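Local coordinates for protein monalysin (Pseudomonas entomophila, PDB 4MKO) that damages the host gut as a cytolytic, aerolysin-like toxin that opens beta-barrel pores in cell membranes, at residues 2-7 with 197-202; 49-54 with 227-232; 85-88 with 94-97; 110-113 with 118-121; 210-215 with 219-224. All blocks are in the same frame, centred on the assembly; numbering follows the deposited sequence.

Interaction 1: residues 2-7 with 197-202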
# COMPACT_ATOMS: atom_id res chain seq x y z
N GLY A 2 -17.47 3.47 -2.45
CA GLY A 2 -16.86 2.27 -3.02
C GLY A 2 -16.44 2.52 -4.45
O GLY A 2 -15.68 3.45 -4.70
N ARG A 3 -17.00 1.75 -5.40
CA ARG A 3 -16.78 1.92 -6.84
C ARG A 3 -15.33 2.34 -7.15
O ARG A 3 -15.06 3.47 -7.58
CB ARG A 3 -17.79 2.94 -7.42
CG ARG A 3 -19.27 2.59 -7.19
CD ARG A 3 -19.81 1.48 -8.09
NE ARG A 3 -19.64 1.77 -9.51
CZ ARG A 3 -20.48 2.51 -10.23
NH1 ARG A 3 -21.55 3.06 -9.67
NH2 ARG A 3 -20.25 2.72 -11.52
N PHE A 4 -14.39 1.41 -6.93
CA PHE A 4 -12.97 1.67 -7.16
C PHE A 4 -12.64 1.86 -8.66
O PHE A 4 -11.54 2.32 -8.99
CB PHE A 4 -12.07 0.64 -6.45
CG PHE A 4 -11.74 0.99 -5.01
CD1 PHE A 4 -12.72 1.46 -4.14
CD2 PHE A 4 -10.45 0.83 -4.52
CE1 PHE A 4 -12.42 1.74 -2.80
CE2 PHE A 4 -10.15 1.12 -3.19
CZ PHE A 4 -11.14 1.57 -2.33
N ASP A 5 -13.64 1.61 -9.55
CA ASP A 5 -13.50 1.86 -10.98
C ASP A 5 -13.34 3.37 -11.25
O ASP A 5 -12.86 3.76 -12.31
CB ASP A 5 -14.66 1.22 -11.80
CG ASP A 5 -16.09 1.43 -11.32
OD1 ASP A 5 -16.28 1.83 -10.15
OD2 ASP A 5 -17.03 1.14 -12.09
N GLN A 6 -13.71 4.22 -10.27
CA GLN A 6 -13.57 5.67 -10.39
C GLN A 6 -12.12 6.14 -10.36
O GLN A 6 -11.84 7.25 -10.82
CB GLN A 6 -14.37 6.42 -9.28
CG GLN A 6 -13.70 6.42 -7.90
CD GLN A 6 -14.61 6.98 -6.84
OE1 GLN A 6 -14.73 8.19 -6.68
NE2 GLN A 6 -15.25 6.10 -6.07
N TYR A 7 -11.21 5.33 -9.75
CA TYR A 7 -9.83 5.77 -9.60
C TYR A 7 -9.00 5.48 -10.84
O TYR A 7 -9.21 4.42 -11.45
CB TYR A 7 -9.18 5.13 -8.35
CG TYR A 7 -9.97 5.38 -7.08
CD1 TYR A 7 -10.12 6.67 -6.58
CD2 TYR A 7 -10.59 4.34 -6.40
CE1 TYR A 7 -10.88 6.92 -5.44
CE2 TYR A 7 -11.33 4.57 -5.25
CZ TYR A 7 -11.48 5.86 -4.77
OH TYR A 7 -12.20 6.11 -3.63
N THR A 197 -13.49 12.35 2.74
CA THR A 197 -13.17 11.29 3.69
C THR A 197 -12.17 10.32 3.06
O THR A 197 -12.42 9.82 1.95
CB THR A 197 -14.44 10.63 4.24
OG1 THR A 197 -15.26 11.67 4.78
CG2 THR A 197 -14.13 9.60 5.33
N PRO A 198 -10.99 10.13 3.68
CA PRO A 198 -10.01 9.23 3.06
C PRO A 198 -10.42 7.78 3.15
O PRO A 198 -11.28 7.38 3.94
CB PRO A 198 -8.72 9.50 3.87
CG PRO A 198 -9.22 9.90 5.22
CD PRO A 198 -10.49 10.68 4.97
N LEU A 199 -9.81 6.99 2.29
CA LEU A 199 -10.00 5.55 2.30
C LEU A 199 -9.24 5.01 3.51
O LEU A 199 -8.28 5.63 3.97
CB LEU A 199 -9.41 4.95 1.01
CG LEU A 199 -10.09 5.37 -0.30
CD1 LEU A 199 -9.27 4.93 -1.50
CD2 LEU A 199 -11.51 4.81 -0.39
N ASP A 200 -9.67 3.85 4.02
CA ASP A 200 -8.98 3.17 5.10
C ASP A 200 -8.63 1.74 4.64
O ASP A 200 -9.05 1.32 3.56
CB ASP A 200 -9.79 3.20 6.42
CG ASP A 200 -11.16 2.56 6.38
OD1 ASP A 200 -11.36 1.61 5.58
OD2 ASP A 200 -12.02 2.96 7.18
N TRP A 201 -7.85 1.03 5.44
CA TRP A 201 -7.34 -0.29 5.09
C TRP A 201 -8.44 -1.33 4.85
O TRP A 201 -8.33 -2.10 3.90
CB TRP A 201 -6.34 -0.75 6.15
CG TRP A 201 -5.63 -2.03 5.84
CD1 TRP A 201 -5.42 -3.06 6.71
CD2 TRP A 201 -5.01 -2.41 4.60
NE1 TRP A 201 -4.69 -4.05 6.09
CE2 TRP A 201 -4.40 -3.66 4.81
CE3 TRP A 201 -4.84 -1.76 3.35
CZ2 TRP A 201 -3.71 -4.33 3.80
CZ3 TRP A 201 -4.14 -2.42 2.35
CH2 TRP A 201 -3.62 -3.71 2.57
N ASP A 202 -9.49 -1.36 5.69
CA ASP A 202 -10.63 -2.28 5.55
C ASP A 202 -11.31 -2.07 4.19
O ASP A 202 -11.52 -3.04 3.45
CB ASP A 202 -11.62 -2.08 6.71
CG ASP A 202 -12.69 -3.15 6.78
OD1 ASP A 202 -13.75 -2.97 6.15
OD2 ASP A 202 -12.45 -4.17 7.46

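Interaction 2: residues 49-54 with 227-232. With ACT (acetate ion), chain I.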
# COMPACT_ATOMS: atom_id res chain seq x y z
N GLY A 49 7.19 -19.21 -1.21
CA GLY A 49 7.53 -18.63 -2.50
C GLY A 49 6.35 -17.78 -2.92
O GLY A 49 5.27 -18.32 -3.16
N THR A 50 6.55 -16.46 -2.98
CA THR A 50 5.45 -15.51 -3.18
C THR A 50 5.61 -14.58 -4.36
O THR A 50 6.67 -13.98 -4.52
CB THR A 50 5.26 -14.71 -1.88
OG1 THR A 50 5.15 -15.59 -0.76
CG2 THR A 50 4.07 -13.74 -1.93
N TYR A 51 4.53 -14.41 -5.15
CA TYR A 51 4.51 -13.43 -6.23
C TYR A 51 3.98 -12.14 -5.59
O TYR A 51 2.98 -12.20 -4.86
CB TYR A 51 3.56 -13.85 -7.37
CG TYR A 51 4.03 -15.04 -8.17
CD1 TYR A 51 3.68 -16.34 -7.80
CD2 TYR A 51 4.81 -14.88 -9.32
CE1 TYR A 51 4.10 -17.45 -8.54
CE2 TYR A 51 5.26 -15.98 -10.05
CZ TYR A 51 4.89 -17.26 -9.66
OH TYR A 51 5.32 -18.34 -10.40
N THR A 52 4.63 -11.00 -5.84
CA THR A 52 4.19 -9.72 -5.29
C THR A 52 4.14 -8.68 -6.38
O THR A 52 5.06 -8.63 -7.19
CB THR A 52 5.16 -9.26 -4.17
OG1 THR A 52 5.08 -10.16 -3.08
CG2 THR A 52 4.87 -7.83 -3.67
N ARG A 53 3.12 -7.81 -6.38
CA ARG A 53 3.11 -6.68 -7.30
C ARG A 53 2.42 -5.51 -6.62
O ARG A 53 1.52 -5.74 -5.81
CB ARG A 53 2.43 -7.01 -8.66
CG ARG A 53 0.95 -7.41 -8.56
CD ARG A 53 0.22 -7.11 -9.87
NE ARG A 53 0.10 -5.66 -10.08
CZ ARG A 53 -0.28 -5.06 -11.21
NH1 ARG A 53 -0.60 -5.79 -12.28
NH2 ARG A 53 -0.34 -3.74 -11.28
N PRO A 54 2.81 -4.25 -6.94
CA PRO A 54 2.05 -3.11 -6.38
C PRO A 54 0.69 -3.08 -7.06
O PRO A 54 0.60 -3.43 -8.25
CB PRO A 54 2.87 -1.86 -6.81
CG PRO A 54 4.13 -2.38 -7.48
CD PRO A 54 3.83 -3.80 -7.91
N SER A 227 5.47 -14.65 -15.19
CA SER A 227 6.81 -14.72 -15.79
C SER A 227 7.90 -14.27 -14.83
O SER A 227 9.08 -14.56 -15.08
CB SER A 227 6.87 -13.95 -17.11
OG SER A 227 6.88 -12.55 -16.89
N ALA A 228 7.53 -13.59 -13.70
CA ALA A 228 8.49 -13.21 -12.66
C ALA A 228 9.30 -14.45 -12.22
O ALA A 228 10.50 -14.35 -11.99
CB ALA A 228 7.77 -12.62 -11.45
N TYR A 229 8.63 -15.63 -12.11
CA TYR A 229 9.33 -16.86 -11.68
C TYR A 229 10.53 -17.20 -12.58
O TYR A 229 11.54 -17.69 -12.08
CB TYR A 229 8.37 -18.06 -11.63
CG TYR A 229 8.91 -19.22 -10.81
CD1 TYR A 229 9.75 -20.17 -11.38
CD2 TYR A 229 8.53 -19.39 -9.47
CE1 TYR A 229 10.25 -21.23 -10.63
CE2 TYR A 229 9.02 -20.46 -8.72
CZ TYR A 229 9.87 -21.38 -9.30
OH TYR A 229 10.35 -22.45 -8.57
N ASN A 230 10.38 -16.99 -13.89
CA ASN A 230 11.34 -17.30 -14.95
C ASN A 230 12.30 -16.16 -15.32
O ASN A 230 13.05 -16.27 -16.30
CB ASN A 230 10.57 -17.78 -16.17
CG ASN A 230 9.63 -18.94 -15.87
OD1 ASN A 230 9.98 -19.91 -15.18
ND2 ASN A 230 8.39 -18.81 -16.25
N ASP A 231 12.25 -15.06 -14.55
CA ASP A 231 13.08 -13.88 -14.80
C ASP A 231 14.04 -13.65 -13.62
O ASP A 231 13.63 -13.09 -12.59
CB ASP A 231 12.22 -12.63 -15.07
CG ASP A 231 13.01 -11.42 -15.54
OD1 ASP A 231 14.26 -11.51 -15.63
OD2 ASP A 231 12.38 -10.37 -15.81
N PRO A 232 15.35 -13.98 -13.79
CA PRO A 232 16.29 -13.79 -12.67
C PRO A 232 16.30 -12.36 -12.10
O PRO A 232 16.43 -12.22 -10.89
CB PRO A 232 17.66 -14.21 -13.24
CG PRO A 232 17.46 -14.35 -14.72
CD PRO A 232 16.00 -14.64 -14.94
C ACT I . 6.14 -17.05 -18.64
O ACT I . 5.74 -16.64 -19.75
OXT ACT I . 7.31 -16.97 -18.23
CH3 ACT I . 5.11 -17.69 -17.66

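Interaction 3: residues 85-88 with 94-97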
# COMPACT_ATOMS: atom_id res chain seq x y z
N ARG A 85 0.38 0.93 10.15
CA ARG A 85 -0.18 0.54 11.44
C ARG A 85 -1.42 -0.33 11.22
O ARG A 85 -1.57 -1.35 11.89
CB ARG A 85 -0.54 1.78 12.29
CG ARG A 85 -0.84 1.44 13.76
CD ARG A 85 0.41 1.09 14.56
NE ARG A 85 1.28 2.25 14.81
CZ ARG A 85 2.54 2.16 15.25
NH1 ARG A 85 3.10 0.98 15.44
NH2 ARG A 85 3.25 3.26 15.46
N SER A 86 -2.28 0.04 10.24
CA SER A 86 -3.48 -0.75 9.94
C SER A 86 -3.14 -2.15 9.48
O SER A 86 -3.79 -3.10 9.93
CB SER A 86 -4.37 -0.05 8.92
OG SER A 86 -4.83 1.19 9.42
N PHE A 87 -2.12 -2.31 8.59
CA PHE A 87 -1.74 -3.65 8.14
C PHE A 87 -1.29 -4.49 9.34
O PHE A 87 -1.76 -5.62 9.50
CB PHE A 87 -0.64 -3.63 7.07
CG PHE A 87 -0.15 -5.02 6.72
CD1 PHE A 87 -0.90 -5.86 5.92
CD2 PHE A 87 1.05 -5.50 7.25
CE1 PHE A 87 -0.45 -7.15 5.62
CE2 PHE A 87 1.51 -6.78 6.94
CZ PHE A 87 0.76 -7.60 6.12
N GLU A 88 -0.39 -3.93 10.17
CA GLU A 88 0.15 -4.60 11.36
C GLU A 88 -0.92 -5.07 12.33
O GLU A 88 -0.86 -6.22 12.78
CB GLU A 88 1.17 -3.70 12.08
CG GLU A 88 2.54 -3.80 11.46
CD GLU A 88 3.70 -3.76 12.43
OE1 GLU A 88 3.59 -3.13 13.50
OE2 GLU A 88 4.75 -4.35 12.09
N LYS A 94 2.28 -14.62 12.39
CA LYS A 94 3.63 -14.06 12.36
C LYS A 94 3.89 -13.74 10.87
O LYS A 94 3.55 -14.54 10.00
CB LYS A 94 4.64 -15.09 12.91
CG LYS A 94 6.04 -14.55 13.14
CD LYS A 94 6.93 -15.63 13.75
CE LYS A 94 8.40 -15.30 13.66
NZ LYS A 94 9.24 -16.40 14.19
N TYR A 95 4.40 -12.53 10.58
CA TYR A 95 4.59 -12.09 9.20
C TYR A 95 5.84 -11.23 9.08
O TYR A 95 6.01 -10.28 9.85
CB TYR A 95 3.37 -11.24 8.75
CG TYR A 95 3.38 -10.85 7.28
CD1 TYR A 95 2.91 -11.72 6.30
CD2 TYR A 95 3.83 -9.59 6.88
CE1 TYR A 95 2.93 -11.36 4.95
CE2 TYR A 95 3.86 -9.22 5.53
CZ TYR A 95 3.41 -10.12 4.57
OH TYR A 95 3.44 -9.75 3.23
N SER A 96 6.69 -11.54 8.08
CA SER A 96 7.90 -10.76 7.81
C SER A 96 8.40 -10.98 6.40
O SER A 96 8.17 -12.04 5.81
CB SER A 96 9.00 -11.06 8.83
OG SER A 96 9.46 -12.39 8.70
N VAL A 97 9.09 -9.97 5.86
CA VAL A 97 9.68 -10.04 4.53
C VAL A 97 11.07 -9.41 4.57
O VAL A 97 11.26 -8.39 5.24
CB VAL A 97 8.78 -9.49 3.38
CG1 VAL A 97 8.53 -8.00 3.51
CG2 VAL A 97 9.36 -9.84 2.00

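Interaction 4: residues 110-113 with 118-121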
# COMPACT_ATOMS: atom_id res chain seq x y z
N ILE A 110 9.08 3.19 -8.36
CA ILE A 110 8.60 3.71 -7.09
C ILE A 110 9.75 3.63 -6.11
O ILE A 110 10.50 2.66 -6.11
CB ILE A 110 7.37 2.91 -6.60
CG1 ILE A 110 6.15 3.19 -7.49
CG2 ILE A 110 7.05 3.16 -5.09
CD1 ILE A 110 5.05 2.14 -7.38
N SER A 111 9.89 4.65 -5.26
CA SER A 111 10.89 4.68 -4.19
C SER A 111 10.13 4.98 -2.90
O SER A 111 9.31 5.90 -2.88
CB SER A 111 11.94 5.76 -4.46
OG SER A 111 12.80 5.87 -3.34
N THR A 112 10.40 4.23 -1.81
CA THR A 112 9.73 4.47 -0.54
C THR A 112 10.21 5.75 0.13
O THR A 112 9.45 6.38 0.84
CB THR A 112 9.91 3.30 0.45
OG1 THR A 112 11.28 3.27 0.84
CG2 THR A 112 9.51 1.94 -0.15
N GLY A 113 11.48 6.10 -0.08
CA GLY A 113 12.06 7.27 0.57
C GLY A 113 12.61 6.94 1.95
O GLY A 113 13.13 7.81 2.65
N GLU A 118 14.35 -0.31 6.67
CA GLU A 118 13.13 0.31 7.16
C GLU A 118 11.88 0.06 6.29
O GLU A 118 10.80 -0.09 6.83
CB GLU A 118 13.32 1.83 7.22
CG GLU A 118 14.12 2.37 8.38
CD GLU A 118 14.42 3.86 8.28
OE1 GLU A 118 14.17 4.47 7.21
OE2 GLU A 118 14.92 4.42 9.28
N SER A 119 12.04 0.14 4.96
CA SER A 119 10.95 0.13 3.98
C SER A 119 9.89 -0.97 4.15
O SER A 119 8.69 -0.68 4.02
CB SER A 119 11.52 0.08 2.56
OG SER A 119 12.28 1.25 2.29
N TRP A 120 10.34 -2.22 4.46
CA TRP A 120 9.46 -3.39 4.57
C TRP A 120 9.46 -4.01 5.96
O TRP A 120 9.01 -5.15 6.16
CB TRP A 120 9.85 -4.41 3.50
CG TRP A 120 9.62 -3.94 2.09
CD1 TRP A 120 10.49 -3.23 1.31
CD2 TRP A 120 8.43 -4.12 1.31
NE1 TRP A 120 9.92 -2.99 0.07
CE2 TRP A 120 8.65 -3.51 0.05
CE3 TRP A 120 7.21 -4.79 1.54
CZ2 TRP A 120 7.72 -3.58 -0.99
CZ3 TRP A 120 6.28 -4.84 0.51
CH2 TRP A 120 6.53 -4.24 -0.74
N SER A 121 9.95 -3.26 6.94
CA SER A 121 10.03 -3.71 8.32
C SER A 121 8.72 -3.43 9.06
O SER A 121 7.70 -3.09 8.45
CB SER A 121 11.22 -3.03 9.02
OG SER A 121 11.53 -3.66 10.25

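Interaction 5: residues 210-215 with 219-224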
# COMPACT_ATOMS: atom_id res chain seq x y z
N MET A 210 -11.27 -8.26 -2.66
CA MET A 210 -12.49 -9.06 -2.57
C MET A 210 -13.43 -8.84 -3.73
O MET A 210 -13.93 -9.81 -4.30
CB MET A 210 -13.19 -8.85 -1.21
CG MET A 210 -12.27 -9.07 0.02
SD MET A 210 -11.32 -10.62 0.01
CE MET A 210 -12.66 -11.84 0.35
N GLU A 211 -13.63 -7.57 -4.12
CA GLU A 211 -14.55 -7.21 -5.19
C GLU A 211 -13.91 -7.07 -6.58
O GLU A 211 -14.59 -7.37 -7.55
CB GLU A 211 -15.35 -5.95 -4.81
CG GLU A 211 -16.21 -6.19 -3.58
CD GLU A 211 -17.05 -5.07 -3.00
OE1 GLU A 211 -17.24 -4.04 -3.69
OE2 GLU A 211 -17.54 -5.23 -1.86
N ASN A 212 -12.64 -6.64 -6.68
CA ASN A 212 -11.98 -6.37 -7.97
C ASN A 212 -10.89 -7.31 -8.43
O ASN A 212 -10.28 -7.07 -9.48
CB ASN A 212 -11.41 -4.98 -7.98
CG ASN A 212 -12.44 -3.98 -8.37
OD1 ASN A 212 -12.79 -3.87 -9.55
ND2 ASN A 212 -12.97 -3.27 -7.38
N TYR A 213 -10.56 -8.31 -7.66
CA TYR A 213 -9.59 -9.25 -8.16
C TYR A 213 -10.22 -10.61 -8.10
O TYR A 213 -10.90 -10.94 -7.13
CB TYR A 213 -8.24 -9.21 -7.41
CG TYR A 213 -7.26 -10.22 -7.96
CD1 TYR A 213 -6.75 -10.09 -9.26
CD2 TYR A 213 -6.91 -11.35 -7.23
CE1 TYR A 213 -5.91 -11.06 -9.80
CE2 TYR A 213 -6.04 -12.31 -7.76
CZ TYR A 213 -5.56 -12.17 -9.05
OH TYR A 213 -4.75 -13.14 -9.57
N ASN A 214 -10.01 -11.39 -9.15
CA ASN A 214 -10.55 -12.72 -9.29
C ASN A 214 -9.37 -13.69 -9.49
O ASN A 214 -8.84 -13.74 -10.61
CB ASN A 214 -11.51 -12.72 -10.48
CG ASN A 214 -12.29 -13.99 -10.65
OD1 ASN A 214 -11.83 -15.07 -10.27
ND2 ASN A 214 -13.47 -13.89 -11.24
N PRO A 215 -8.94 -14.43 -8.44
CA PRO A 215 -7.78 -15.34 -8.61
C PRO A 215 -8.06 -16.42 -9.64
O PRO A 215 -7.14 -16.89 -10.32
CB PRO A 215 -7.58 -15.96 -7.21
CG PRO A 215 -8.31 -15.07 -6.28
CD PRO A 215 -9.44 -14.46 -7.06
N SER A 219 -7.72 -12.04 -13.06
CA SER A 219 -8.19 -10.83 -13.71
C SER A 219 -9.01 -9.98 -12.78
O SER A 219 -9.22 -10.32 -11.62
CB SER A 219 -8.98 -11.18 -14.97
OG SER A 219 -10.28 -11.64 -14.63
N GLY A 220 -9.48 -8.87 -13.34
CA GLY A 220 -10.23 -7.83 -12.68
C GLY A 220 -9.53 -6.55 -13.05
O GLY A 220 -9.14 -6.35 -14.21
N HIS A 221 -9.24 -5.73 -12.04
CA HIS A 221 -8.55 -4.48 -12.26
C HIS A 221 -7.02 -4.62 -12.37
O HIS A 221 -6.34 -3.66 -12.72
CB HIS A 221 -8.95 -3.48 -11.17
CG HIS A 221 -9.12 -2.10 -11.71
ND1 HIS A 221 -8.04 -1.36 -12.15
CD2 HIS A 221 -10.25 -1.35 -11.85
CE1 HIS A 221 -8.54 -0.20 -12.56
NE2 HIS A 221 -9.86 -0.15 -12.39
N PHE A 222 -6.49 -5.81 -12.07
CA PHE A 222 -5.06 -6.10 -12.20
C PHE A 222 -4.89 -7.60 -12.37
O PHE A 222 -5.78 -8.38 -12.02
CB PHE A 222 -4.24 -5.62 -10.97
CG PHE A 222 -4.52 -6.35 -9.67
CD1 PHE A 222 -3.79 -7.49 -9.32
CD2 PHE A 222 -5.48 -5.88 -8.77
CE1 PHE A 222 -4.03 -8.16 -8.11
CE2 PHE A 222 -5.71 -6.55 -7.55
CZ PHE A 222 -4.99 -7.69 -7.24
N SER A 223 -3.70 -7.98 -12.86
CA SER A 223 -3.31 -9.37 -13.04
C SER A 223 -1.87 -9.54 -12.58
O SER A 223 -1.05 -8.63 -12.74
CB SER A 223 -3.39 -9.78 -14.52
OG SER A 223 -4.71 -9.70 -15.04
N PHE A 224 -1.56 -10.71 -12.02
CA PHE A 224 -0.17 -11.00 -11.66
C PHE A 224 0.53 -11.42 -12.94
O PHE A 224 -0.07 -12.06 -13.82
CB PHE A 224 -0.09 -12.15 -10.69
CG PHE A 224 -0.43 -11.80 -9.27
CD1 PHE A 224 -1.74 -11.87 -8.81
CD2 PHE A 224 0.56 -11.40 -8.38
CE1 PHE A 224 -2.05 -11.58 -7.48
CE2 PHE A 224 0.25 -11.10 -7.05
CZ PHE A 224 -1.06 -11.19 -6.61

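Interaction 1: residues 2-7 with 197-202
Phe4 opens and Tyr7 follows a short 3-10 segment near the N-terminus, closed by backbone bonds from Gln6 N to Arg3 O and from Tyr7 N to Phe4 O, while Leu199 lies 190-odd residues later in the extended lead-in to helix 201-211. In this aerolysin-like fold the contact ties the N-terminal turn to the start of that helix. No hydrogen bond crosses it; methyls meet rings and the phenol oxygen. Leu199 drives its two methyls at the turn from the opposite direction: CD2 is 3.8 Å from Phe4 CZ and 3.6 Å from Tyr7 OH, and CD1 is 4.1 Å from Tyr7 CZ. Its CG is anti to its own carbonyl carbon (chi1 -64°), and beyond it both methyls touch Tyr7 OH and Phe4 CZ. The two rings are already packed against each other within the turn, Tyr7 CE2 resting over one face of Phe4 near the rim. Gln6 lays CG over the centre of the Tyr7 ring, while its NE2 bonds Arg3 O. That oxygen is gripped twice, by Gln6 NE2 and Gln6 N from opposite faces of its carbonyl plane. Phe56 of strand 46-67 meets both Phe4 and Leu199, and Val204 of the helix also packs on Leu199. Although methyls crowd the phenol, its polar need is met: Tyr7 OH hydrogen-bonds Gln28 OE1.

Interaction 2: residues 49-54 with 227-232
Tyr51 reaches out from strand 46-67 and wedges its ring against the turn at Ala228 and Tyr229, with no hydrogen bond between the two segments. The close part is the phenol end. Tyr51 OH sits 3.3 Å from Tyr229 CB and 3.5 Å from Tyr229 CD2, so the hydroxyl nestles where the second tyrosine leaves its backbone. The two side chains run at a slant to one another rather than stacking. Nearer the strand, Ala228 CB meets the Tyr51 ring at its edge, close to its plane, 4.3 Å from CD2. Tyr229 CG is anti to the backbone N (chi1 -163°), and its ring goes on to meet Tyr38 edge-to-face and Arg235 in a cation-pi contact. The far side of the turn is looser and faces solvent. There Asn230 ND2 holds an acetate, probably from the crystallisation liquor, by a fairly straight hydrogen bond of 2.9 Å to OXT, and Ser227 CB brushes the same oxygen. In the long-stranded sheet of this aerolysin-like fold, strand 46-67 lies between two neighbours: Tyr51 bonds through its backbone to Asn150 of strand 136-151, and Thr52 to Val37 of strand 29-43, while the C-terminal 227-232 loop packs over the Tyr51 side chain.

Interaction 3: residues 85-88 with 94-97
Phe87, on the short helix 85-90, points the end of its ring at the flat of Tyr95 on strand 95-96. It is an offset edge-to-face pair: the ring centroids are 5.2 Å apart and the planes stand at 68°. Phe87 leads with its CE2-CZ edge. CZ comes within 3.5 Å of Tyr95 CE2, and CE2 within 3.6 Å of Tyr95 CD2, so the edge lands near one rim of the tyrosine face and not over its middle. Both side chains have swung their CG away from the backbone N (chi1 173° for Phe87, -174° for Tyr95), and from positions eight residues apart they cross at about a right angle. Such a meeting puts the slightly positive ring hydrogens of Phe87 against the pi cloud of Tyr95. The tyrosine hydroxyl is used separately, in a hydrogen bond to Tyr178 OH. Trp201 and the His83 ring also pack on Phe87, while Phe162 meets the Tyr95 ring at a steep angle. Strand 95-96 pairs antiparallel with strand 29-43, so the aromatic pair fastens a small helix to a short strand of the main sheet, within the probable pore-forming region of this aerolysin-like toxin.

Interaction 4: residues 110-113 with 118-121
Thr112 and Ser119 face each other across the loop that follows helix 103-107, and one hydroxyl-to-hydroxyl bond joins them. Thr112 OG1 donates to Ser119 OG over 2.7 Å, a short bond in buried surroundings. Both residues turn their CB toward the other segment, and the two hydroxyls meet while each C-O bond stands at a slant to the line between the oxygens. Thr112 holds OG1 between its backbone N and carbonyl carbon (chi1 69°) and CG2 anti to the carbonyl carbon, beside the N; that methyl lies 3.9 Å from Ser119 CB. Ser119 OG, anti to its own carbonyl carbon (chi1 -63°), is the atom that meets the threonine.

Each hydroxyl serves a second partner. Phe114 N bonds to Thr112 OG1, the hallmark of an ST turn, and Ser119 OG bonds in its turn to Thr115 O. A relay of backbone N, threonine, serine and backbone O therefore runs through the inside of the loop, and each hydroxyl has its proton accounted for. Glu118 reinforces the same bend, with OE1 on Thr115 N and OE2 in a salt bridge to Lys81.

Around the pair, Ile182 of strand 173-191 and Asn105 of helix 103-107 pack on Thr112, and a backbone bond to Arg185 ties that residue to the same strand. Trp120 lies next along the chain, its NE1 held by Asp102 OD1. The serine belongs to a type I beta turn from Glu118 to Ser121, closed by Ser121 N to Glu118 O at 3.3 Å. Turn and ST turn together shape the loop leading into strand 124-133 of the probable pore-forming region.

Interaction 5: residues 210-215 with 219-224
Tyr213 and Gly220 face each other as a non-hydrogen-bonded pair in a small antiparallel beta hairpin, strands 213-214 and 219-220, that follows helix 201-211. Beside it, Asn214 and Ser219 make the hydrogen-bonded pair, with Asn214 N to Ser219 O at 2.8 Å and Ser219 N to Asn214 O at 3.2 Å. A third bond closes the other end, His221 N to Asn212 O at 3.1 Å, and the same oxygen takes a CA-H contact from Gly220. Room for that approach depends on Gly220 having no side chain. Tyr213 O is taken by Lys166 NZ.

Several side-chain groups are satisfied by residues outside the two segments. Asn212 ND2 goes to Asn207 O, Ser219 OG to Ser217 OG and Ser223 OG to Asn218 O. Asn218 OD1 is shared by Tyr213 OH and Phe224 N, which fixes the phenol end.

Tyr213, Phe222 and Phe224 form an aromatic cluster. Tyr213, its CG anti to the backbone N (chi1 180°), stacks offset on Phe222 with planes only 9° apart and centroids at 4.5 Å. Phe224 turns its edge to the Tyr213 face at 75°, CD1 coming to 3.8 Å from Tyr213 CZ. Of the polar atoms this contact buries, Phe222 O has no partner in the model; it lies in the plane of the Tyr213 ring at its edge, 3.4 Å from CD1.

In the fold
Interactions 1 and 4 are buried, whereas 2, 3 and 5 are partly buried, and interaction 2 carries an acetate on its exposed side. Helix 201-211 serves two of them, its start in interaction 1 and its end in interaction 5, and Phe4 of interaction 1 touches Asn212 just past that end. Trp201 also packs on Ser86 and Phe87, linking interaction 1 to interaction 3, and Val97 on Trp120 carries on to interaction 4. Interaction 5, nested in the loop closed by interaction 2, meets it through Arg53 and Ser223. Chemistry varies accordingly: methyls on rings in 1, a phenol end against a loop in 2, an edge-to-face ring pair in 3, a hydroxyl relay in 4, and backbone bonds beside stacked rings in 5.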